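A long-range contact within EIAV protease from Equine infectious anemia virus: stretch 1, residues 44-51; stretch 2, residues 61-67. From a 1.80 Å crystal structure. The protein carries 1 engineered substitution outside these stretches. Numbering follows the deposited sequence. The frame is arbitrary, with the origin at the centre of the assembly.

Stretch 1 (44-51) RGRKYQGT
Stretch 2 61-67: ETFSTPV

A short strand, Tyr48-Gln49, in an otherwise loop-like stretch runs roughly antiparallel to a strand through Phe63-Val67; the end-to-end directions lie 147° apart and 533 Å² is buried between the stretches. The register is set by Tyr48 (phi/psi -109/131, chi1 m, chi2 -80°) opposite Ser64 (a hydrogen-bonded pair) and Gln49 (-62/144) opposite Phe63 (a non-hydrogen-bonded pair, CA atoms 4.5 Å apart).

Thr62 (-136/165, chi1 p) enters the contact with its backbone: Gly50 N (Gly50 -125/-177) gives a weak hydrogen bond to Thr62 O, 3.1 Å long and bent to 132°. Glycine suits this close approach, since an ideal CB on Gly50 would lie 2.9 Å from Thr62 OG1, a clash. Water 5 ties the loop beyond, bridging Thr51 N and Thr62 OG1.

Phe63 (-131/158, chi1 p, chi2 90°) offers a ring face to Lys47 (-114/124), whose chain (chi t, t, t, m) lies over it. Lys47 CG sits 3.0 Å from Phe63 CE1 as a CH-pi contact, and Lys47 NZ stands 4.1 Å from the Phe63 ring centroid, a cation-pi interaction. One lysine thus supplies both aliphatic packing and charge.

Ser64 (-109/158, chi1 p) carries the reciprocal pair typical of antiparallel sheet: Ser64 N to Tyr48 O at 2.7 Å and Tyr48 N to Ser64 O at 2.8 Å, both nearly straight. Both side chains occupy the same sheet face, with Tyr48 CB 3.5 Å from Ser64 OG. Ser64 O also receives a CA-H...O contact from Lys47 CA at 3.4 Å.

Thr65 (-153/144, chi1 t) uses its side chain where strand pairing has lapsed: Thr65 OG1 donates to Arg46 O at 2.8 Å. Water 1 bridges Gly45 N, Thr65 OG1 and Pro66 O.

Pro66 (-77/136, C-gamma endo) places its CD 4.1 Å from Tyr48 CE2, at the ring edge. An ideal CB on Gly45 (-98/-169) would clash with Pro66 CG at 2.9 Å.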

# COMPACT_ATOMS: atom_id res chain seq x y z
N ARG A 44 15.89 -21.39 4.32
CA ARG A 44 14.42 -21.32 4.43
C ARG A 44 13.97 -22.18 5.59
O ARG A 44 14.55 -23.26 5.78
CB ARG A 44 13.80 -21.97 3.17
CG ARG A 44 13.58 -20.99 2.05
CD ARG A 44 13.24 -21.74 0.76
NE ARG A 44 14.35 -22.64 0.48
CZ ARG A 44 15.46 -22.16 -0.08
NH1 ARG A 44 15.36 -20.95 -0.65
NH2 ARG A 44 16.54 -22.94 -0.10
N GLY A 45 12.95 -21.78 6.35
CA GLY A 45 12.42 -22.60 7.44
C GLY A 45 11.19 -23.31 6.81
O GLY A 45 11.00 -23.20 5.61
N ARG A 46 10.41 -23.94 7.65
CA ARG A 46 9.24 -24.67 7.20
C ARG A 46 8.21 -23.71 6.61
O ARG A 46 8.26 -22.48 6.65
CB ARG A 46 8.72 -25.54 8.33
N LYS A 47 7.26 -24.35 5.95
CA LYS A 47 6.15 -23.64 5.28
C LYS A 47 4.90 -24.05 6.04
O LYS A 47 4.62 -25.25 6.25
CB LYS A 47 6.37 -24.20 3.90
CG LYS A 47 6.05 -23.71 2.53
CD LYS A 47 6.46 -24.72 1.46
CE LYS A 47 5.86 -24.42 0.10
NZ LYS A 47 4.47 -24.91 -0.10
N TYR A 48 4.10 -23.15 6.57
CA TYR A 48 2.87 -23.39 7.31
C TYR A 48 1.73 -22.91 6.40
O TYR A 48 1.84 -21.83 5.84
CB TYR A 48 2.77 -22.57 8.59
CG TYR A 48 3.98 -22.96 9.43
CD1 TYR A 48 3.90 -24.16 10.14
CD2 TYR A 48 5.14 -22.21 9.49
CE1 TYR A 48 4.96 -24.58 10.93
CE2 TYR A 48 6.20 -22.63 10.28
CZ TYR A 48 6.12 -23.81 10.99
OH TYR A 48 7.16 -24.26 11.79
N GLN A 49 0.71 -23.73 6.21
CA GLN A 49 -0.39 -23.38 5.31
C GLN A 49 -1.06 -22.12 5.84
O GLN A 49 -1.18 -21.99 7.06
CB GLN A 49 -1.37 -24.56 5.21
CG GLN A 49 -2.58 -24.38 4.33
CD GLN A 49 -2.47 -24.57 2.84
OE1 GLN A 49 -2.78 -25.64 2.29
NE2 GLN A 49 -2.03 -23.50 2.17
N GLY A 50 -1.51 -21.22 4.97
CA GLY A 50 -2.15 -19.99 5.46
C GLY A 50 -3.53 -19.87 4.83
O GLY A 50 -3.94 -20.80 4.13
N THR A 51 -4.24 -18.79 5.09
CA THR A 51 -5.61 -18.58 4.57
C THR A 51 -5.81 -17.31 3.73
O THR A 51 -6.87 -16.68 3.75
CB THR A 51 -6.60 -18.26 5.69
OG1 THR A 51 -6.07 -17.15 6.45
CG2 THR A 51 -6.79 -19.52 6.55
N GLU A 61 -3.96 -17.35 -2.47
CA GLU A 61 -3.53 -18.27 -1.44
C GLU A 61 -2.14 -17.94 -0.90
O GLU A 61 -1.34 -17.40 -1.62
CB GLU A 61 -3.44 -19.73 -1.97
CG GLU A 61 -4.87 -20.30 -1.96
CD GLU A 61 -5.04 -21.63 -2.67
OE1 GLU A 61 -4.13 -22.51 -2.58
OE2 GLU A 61 -6.13 -21.77 -3.30
N THR A 62 -1.93 -18.23 0.36
CA THR A 62 -0.60 -17.97 0.90
C THR A 62 -0.11 -19.12 1.78
O THR A 62 -0.95 -19.95 2.16
CB THR A 62 -0.74 -16.81 1.92
OG1 THR A 62 -1.78 -17.01 2.90
CG2 THR A 62 -0.94 -15.54 1.13
N PHE A 63 1.19 -19.10 2.06
CA PHE A 63 1.68 -20.02 3.09
C PHE A 63 2.54 -19.09 3.99
O PHE A 63 2.87 -18.02 3.47
CB PHE A 63 2.51 -21.19 2.74
CG PHE A 63 3.73 -21.06 1.92
CD1 PHE A 63 4.96 -20.84 2.51
CD2 PHE A 63 3.61 -21.22 0.55
CE1 PHE A 63 6.08 -20.80 1.70
CE2 PHE A 63 4.73 -21.14 -0.27
CZ PHE A 63 5.97 -20.93 0.33
N SER A 64 2.79 -19.42 5.22
CA SER A 64 3.63 -18.55 6.06
C SER A 64 4.97 -19.29 6.26
O SER A 64 5.05 -20.53 6.21
CB SER A 64 3.00 -18.07 7.33
OG SER A 64 2.78 -19.08 8.25
N THR A 65 6.01 -18.52 6.58
CA THR A 65 7.36 -19.12 6.78
C THR A 65 8.16 -18.27 7.73
O THR A 65 8.02 -17.05 7.71
CB THR A 65 8.03 -19.26 5.41
OG1 THR A 65 9.18 -20.13 5.49
CG2 THR A 65 8.52 -17.97 4.73
N PRO A 66 8.99 -18.83 8.60
CA PRO A 66 9.78 -18.09 9.59
C PRO A 66 10.97 -17.43 8.92
O PRO A 66 11.63 -17.96 8.00
CB PRO A 66 10.16 -19.12 10.70
CG PRO A 66 9.94 -20.46 10.07
CD PRO A 66 9.23 -20.27 8.75
N VAL A 67 11.20 -16.16 9.30
CA VAL A 67 12.28 -15.42 8.69
C VAL A 67 12.96 -14.56 9.78
O VAL A 67 12.46 -14.34 10.85
CB VAL A 67 11.92 -14.43 7.54
CG1 VAL A 67 11.30 -15.07 6.29
CG2 VAL A 67 10.99 -13.32 8.04
O HOH W 1 11.97 -19.36 5.73
O HOH W 2 0.21 -20.36 8.68
O HOH W 3 -2.46 -22.79 -0.71
O HOH W 4 -3.67 -20.88 1.14
O HOH W 5 -2.35 -16.55 5.45